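Fatty Acid Kinase (Fak) B3 protein (Streptococcus pneumoniae, PDB 6CNG) binds a long-chain fatty acid, here linoleic acid, and may take part in lipid transport or fatty acid metabolism. Local coordinates at residues F95-T109 against T131-V145. Sequence-based numbering, arbitrary orientation.
Sequences FEGAKNIFLVTITGT and TKIHVIDSLSAGGEV. With NA (sodium ion), chain D.
Ile101 and Ile133 lie side by side on neighbouring parallel strands, 100-105 and 132-137, the two strands of a beta-alpha-beta unit whose crossover is helix 113-127. Backbone hydrogen bonds pair them from Lys132 N to Lys99 O through to Thr105 N to Ile136 O.

Beta-branched Ile and Val fit the extended strands. Ile101 CB meets Ile133 CG1 at 3.9 Å, on the face that Leu103 and Val135 turn to helix 113-127. Across the sheet, Phe102 CD2 lies 3.7 Å from His134 CB; their rings meet rim to rim, planes at 65°, against helix 162-174. Val104 CG2 touches Ile136 CD1, and Val104 CG1 packs against Val145 CG1 at 4.0 Å, near the start of helix 143-157.

Beyond the strands, polar groups hold the loops together. Thr107 and Ala141 there belong to the linoleic acid pocket. With chi1 at 71°, Ser138 brings its short hydroxyl back beside its own N-H, so one residue gives Thr105 O two donors, OG on a lone pair. Glu144, whose OE2 binds sodium, takes a bond from Ser140 OG on OE1. Asp137 OD1 closes an Asx turn with Leu139 N and accepts Gly108 N at 2.9 Å from the opposite face of the carboxylate plane.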
loop_
_atom_site.group_PDB
_atom_site.type_symbol
_atom_site.label_atom_id
_atom_site.label_comp_id
_atom_site.label_asym_id
_atom_site.label_seq_id
_atom_site.Cartn_x
_atom_site.Cartn_y
_atom_site.Cartn_z
ATOM N N PHE A 95 3.473 -5.823 18.765
ATOM C CA PHE A 95 4.584 -5.115 19.354
ATOM C C PHE A 95 5.520 -6.019 20.148
ATOM O O PHE A 95 6.677 -5.651 20.352
ATOM C CB PHE A 95 4.051 -4.038 20.286
ATOM C CG PHE A 95 3.344 -2.918 19.601
ATOM C CD1 PHE A 95 3.578 -2.612 18.283
ATOM C CD2 PHE A 95 2.465 -2.152 20.297
ATOM C CE1 PHE A 95 2.945 -1.583 17.700
ATOM C CE2 PHE A 95 1.828 -1.129 19.713
ATOM C CZ PHE A 95 2.071 -0.835 18.415
ATOM N N GLU A 96 5.061 -7.184 20.591
ATOM C CA GLU A 96 5.795 -7.940 21.596
ATOM C C GLU A 96 7.166 -8.404 21.108
ATOM O O GLU A 96 7.336 -8.808 19.960
ATOM C CB GLU A 96 4.985 -9.149 22.037
ATOM C CG GLU A 96 5.594 -9.778 23.283
ATOM C CD GLU A 96 5.250 -11.235 23.459
ATOM O OE1 GLU A 96 5.528 -11.764 24.550
ATOM O OE2 GLU A 96 4.730 -11.866 22.508
ATOM N N GLY A 97 8.151 -8.351 22.004
ATOM C CA GLY A 97 9.484 -8.843 21.697
ATOM C C GLY A 97 10.387 -7.895 20.934
ATOM O O GLY A 97 11.374 -8.345 20.346
ATOM N N ALA A 98 10.076 -6.602 20.909
ATOM C CA ALA A 98 10.891 -5.639 20.186
ATOM C C ALA A 98 11.024 -4.368 21.005
ATOM O O ALA A 98 10.080 -3.960 21.685
ATOM C CB ALA A 98 10.286 -5.276 18.836
ATOM N N LYS A 99 12.199 -3.750 20.938
ATOM C CA LYS A 99 12.441 -2.506 21.658
ATOM C C LYS A 99 12.314 -1.265 20.773
ATOM O O LYS A 99 12.023 -0.174 21.275
ATOM C CB LYS A 99 13.839 -2.532 22.301
ATOM C CG LYS A 99 14.144 -3.731 23.225
ATOM C CD LYS A 99 14.807 -4.908 22.472
ATOM C CE LYS A 99 16.038 -5.510 23.184
ATOM N NZ LYS A 99 17.216 -4.598 23.208
ATOM N N ASN A 100 12.534 -1.418 19.475
ATOM C CA ASN A 100 12.478 -0.338 18.502
ATOM C C ASN A 100 11.438 -0.730 17.456
ATOM O O ASN A 100 11.651 -1.687 16.708
ATOM C CB ASN A 100 13.843 -0.200 17.839
ATOM C CG ASN A 100 14.865 0.518 18.693
ATOM O OD1 ASN A 100 14.633 0.864 19.831
ATOM N ND2 ASN A 100 16.012 0.746 18.119
ATOM N N ILE A 101 10.327 0.016 17.372
ATOM C CA ILE A 101 9.181 -0.364 16.546
ATOM C C ILE A 101 8.765 0.776 15.629
ATOM O O ILE A 101 8.510 1.888 16.088
ATOM C CB ILE A 101 7.975 -0.794 17.399
ATOM C CG1 ILE A 101 8.326 -2.003 18.254
ATOM C CG2 ILE A 101 6.808 -1.125 16.515
ATOM C CD1 ILE A 101 7.369 -2.239 19.379
ATOM N N PHE A 102 8.657 0.473 14.337
ATOM C CA PHE A 102 8.046 1.339 13.342
ATOM C C PHE A 102 6.792 0.675 12.819
ATOM O O PHE A 102 6.766 -0.528 12.564
ATOM C CB PHE A 102 8.991 1.617 12.176
ATOM C CG PHE A 102 10.176 2.353 12.597
ATOM C CD1 PHE A 102 11.237 1.709 13.179
ATOM C CD2 PHE A 102 10.207 3.717 12.500
ATOM C CE1 PHE A 102 12.324 2.420 13.627
ATOM C CE2 PHE A 102 11.288 4.425 12.936
ATOM C CZ PHE A 102 12.340 3.777 13.499
ATOM N N LEU A 103 5.772 1.480 12.625
ATOM C CA LEU A 103 4.475 0.986 12.229
ATOM C C LEU A 103 4.006 1.874 11.098
ATOM O O LEU A 103 3.795 3.066 11.291
ATOM C CB LEU A 103 3.528 1.027 13.430
ATOM C CG LEU A 103 2.196 0.309 13.338
ATOM C CD1 LEU A 103 1.442 0.514 14.626
ATOM C CD2 LEU A 103 1.366 0.749 12.149
ATOM N N VAL A 104 3.856 1.297 9.919
ATOM C CA VAL A 104 3.354 2.005 8.757
ATOM C C VAL A 104 1.948 1.508 8.503
ATOM O O VAL A 104 1.733 0.309 8.316
ATOM C CB VAL A 104 4.236 1.747 7.530
ATOM C CG1 VAL A 104 3.826 2.629 6.372
ATOM C CG2 VAL A 104 5.670 1.956 7.882
ATOM N N THR A 105 1.003 2.425 8.462
ATOM C CA THR A 105 -0.358 2.117 8.103
ATOM C C THR A 105 -0.710 2.658 6.728
ATOM O O THR A 105 -0.112 3.593 6.203
ATOM C CB THR A 105 -1.353 2.686 9.112
ATOM O OG1 THR A 105 -1.456 4.101 8.938
ATOM C CG2 THR A 105 -0.925 2.370 10.495
ATOM N N ILE A 106 -1.707 2.025 6.148
ATOM C CA ILE A 106 -2.395 2.587 5.023
ATOM C C ILE A 106 -2.991 3.939 5.423
ATOM O O ILE A 106 -3.164 4.259 6.613
ATOM C CB ILE A 106 -3.469 1.540 4.668
ATOM C CG1 ILE A 106 -3.845 1.599 3.185
ATOM C CG2 ILE A 106 -4.672 1.651 5.649
ATOM C CD1 ILE A 106 -4.821 0.502 2.720
ATOM N N THR A 107 -3.276 4.756 4.406
ATOM C CA THR A 107 -3.811 6.093 4.608
ATOM C C THR A 107 -4.819 6.151 5.748
ATOM O O THR A 107 -5.837 5.462 5.733
ATOM C CB THR A 107 -4.480 6.609 3.340
ATOM O OG1 THR A 107 -5.278 7.744 3.683
ATOM C CG2 THR A 107 -5.332 5.552 2.683
ATOM N N GLY A 108 -4.536 6.991 6.720
ATOM C CA GLY A 108 -5.449 7.172 7.819
ATOM C C GLY A 108 -6.656 8.002 7.491
ATOM O O GLY A 108 -7.472 8.261 8.369
ATOM N N THR A 109 -6.776 8.463 6.255
ATOM C CA THR A 109 -7.968 9.192 5.860
ATOM C C THR A 109 -9.066 8.268 5.375
ATOM O O THR A 109 -10.242 8.550 5.601
ATOM C CB THR A 109 -7.620 10.181 4.760
ATOM O OG1 THR A 109 -6.517 10.985 5.173
ATOM C CG2 THR A 109 -8.790 11.099 4.485
ATOM N N THR A 131 10.505 1.220 25.550
ATOM C CA THR A 131 10.230 0.884 24.160
ATOM C C THR A 131 10.062 2.170 23.364
ATOM O O THR A 131 9.528 3.162 23.870
ATOM C CB THR A 131 8.946 0.044 24.055
ATOM O OG1 THR A 131 9.076 -1.153 24.841
ATOM C CG2 THR A 131 8.638 -0.334 22.600
ATOM N N LYS A 132 10.533 2.148 22.120
ATOM C CA LYS A 132 10.369 3.268 21.206
ATOM C C LYS A 132 9.508 2.839 20.027
ATOM O O LYS A 132 9.734 1.771 19.443
ATOM C CB LYS A 132 11.715 3.777 20.699
ATOM C CG LYS A 132 12.595 4.330 21.795
ATOM C CD LYS A 132 13.983 4.648 21.250
ATOM C CE LYS A 132 14.799 5.499 22.206
ATOM N NZ LYS A 132 16.171 5.661 21.703
ATOM N N ILE A 133 8.539 3.679 19.669
ATOM C CA ILE A 133 7.561 3.352 18.635
ATOM C C ILE A 133 7.304 4.604 17.809
ATOM O O ILE A 133 7.051 5.680 18.355
ATOM C CB ILE A 133 6.239 2.814 19.234
ATOM C CG1 ILE A 133 6.460 1.557 20.088
ATOM C CG2 ILE A 133 5.286 2.477 18.142
ATOM C CD1 ILE A 133 5.358 1.288 21.076
ATOM N N HIS A 134 7.377 4.463 16.491
ATOM C CA HIS A 134 7.065 5.537 15.563
ATOM C C HIS A 134 6.011 5.052 14.585
ATOM O O HIS A 134 6.254 4.116 13.812
ATOM C CB HIS A 134 8.319 5.963 14.809
ATOM C CG HIS A 134 8.096 7.088 13.845
ATOM N ND1 HIS A 134 7.888 8.383 14.254
ATOM C CD2 HIS A 134 8.082 7.108 12.493
ATOM C CE1 HIS A 134 7.743 9.153 13.193
ATOM N NE2 HIS A 134 7.861 8.404 12.111
ATOM N N VAL A 135 4.861 5.718 14.599
ATOM C CA VAL A 135 3.733 5.391 13.734
ATOM C C VAL A 135 3.763 6.317 12.533
ATOM O O VAL A 135 3.786 7.544 12.674
ATOM C CB VAL A 135 2.394 5.545 14.474
ATOM C CG1 VAL A 135 1.271 5.078 13.590
ATOM C CG2 VAL A 135 2.394 4.796 15.792
ATOM N N ILE A 136 3.723 5.717 11.361
ATOM C CA ILE A 136 3.783 6.426 10.105
ATOM C C ILE A 136 2.449 6.203 9.444
ATOM O O ILE A 136 2.091 5.077 9.122
ATOM C CB ILE A 136 4.925 5.883 9.232
ATOM C CG1 ILE A 136 6.246 6.075 9.986
ATOM C CG2 ILE A 136 4.906 6.546 7.918
ATOM C CD1 ILE A 136 7.420 5.335 9.404
ATOM N N ASP A 137 1.708 7.270 9.268
ATOM C CA ASP A 137 0.608 7.272 8.321
ATOM C C ASP A 137 1.192 7.499 6.931
ATOM O O ASP A 137 1.692 8.586 6.627
ATOM C CB ASP A 137 -0.353 8.390 8.685
ATOM C CG ASP A 137 -1.597 8.394 7.837
ATOM O OD1 ASP A 137 -1.706 7.702 6.806
ATOM O OD2 ASP A 137 -2.502 9.143 8.229
ATOM N N SER A 138 1.123 6.472 6.089
ATOM C CA SER A 138 1.646 6.576 4.748
ATOM C C SER A 138 0.857 7.545 3.889
ATOM O O SER A 138 1.390 8.036 2.881
ATOM C CB SER A 138 1.602 5.212 4.075
ATOM O OG SER A 138 0.287 4.813 3.767
ATOM N N LEU A 139 -0.409 7.788 4.245
ATOM C CA LEU A 139 -1.340 8.517 3.391
ATOM C C LEU A 139 -1.416 7.876 2.010
ATOM O O LEU A 139 -1.608 8.554 1.000
ATOM C CB LEU A 139 -0.975 9.997 3.300
ATOM C CG LEU A 139 -0.919 10.758 4.635
ATOM C CD1 LEU A 139 -0.361 12.160 4.462
ATOM C CD2 LEU A 139 -2.265 10.836 5.302
ATOM N N SER A 140 -1.275 6.560 1.966
ATOM C CA SER A 140 -1.093 5.863 0.709
ATOM C C SER A 140 -1.523 4.408 0.874
ATOM O O SER A 140 -2.237 4.051 1.812
ATOM C CB SER A 140 0.358 6.020 0.225
ATOM O OG SER A 140 0.456 5.719 -1.152
ATOM N N ALA A 141 -1.095 3.579 -0.060
ATOM C CA ALA A 141 -1.351 2.150 0.013
ATOM C C ALA A 141 -0.440 1.476 -0.995
ATOM O O ALA A 141 0.227 2.138 -1.795
ATOM C CB ALA A 141 -2.815 1.842 -0.299
ATOM N N GLY A 142 -0.411 0.146 -0.944
ATOM C CA GLY A 142 0.211 -0.560 -2.051
ATOM C C GLY A 142 1.691 -0.270 -2.195
ATOM O O GLY A 142 2.436 -0.245 -1.226
ATOM N N GLY A 143 2.130 -0.059 -3.441
ATOM C CA GLY A 143 3.552 0.026 -3.738
ATOM C C GLY A 143 4.308 1.084 -2.949
ATOM O O GLY A 143 5.493 0.912 -2.661
ATOM N N GLU A 144 3.644 2.184 -2.593
ATOM C CA GLU A 144 4.331 3.227 -1.844
ATOM C C GLU A 144 4.595 2.796 -0.414
ATOM O O GLU A 144 5.666 3.062 0.133
ATOM C CB GLU A 144 3.544 4.537 -1.872
ATOM C CG GLU A 144 4.445 5.682 -1.531
ATOM C CD GLU A 144 3.756 6.993 -1.253
ATOM O OE1 GLU A 144 2.588 7.150 -1.630
ATOM O OE2 GLU A 144 4.407 7.885 -0.657
ATOM N N VAL A 145 3.628 2.127 0.210
ATOM C CA VAL A 145 3.871 1.540 1.520
ATOM C C VAL A 145 4.981 0.510 1.436
ATOM O O VAL A 145 5.826 0.401 2.322
ATOM C CB VAL A 145 2.572 0.936 2.076
ATOM C CG1 VAL A 145 2.853 0.183 3.311
ATOM C CG2 VAL A 145 1.557 2.020 2.364
HETATM NA NA NA D . 4.571 10.508 -0.150
HETATM O O HOH W 1 -4.771 10.818 7.545
HETATM O O HOH W 2 3.118 10.291 1.569
#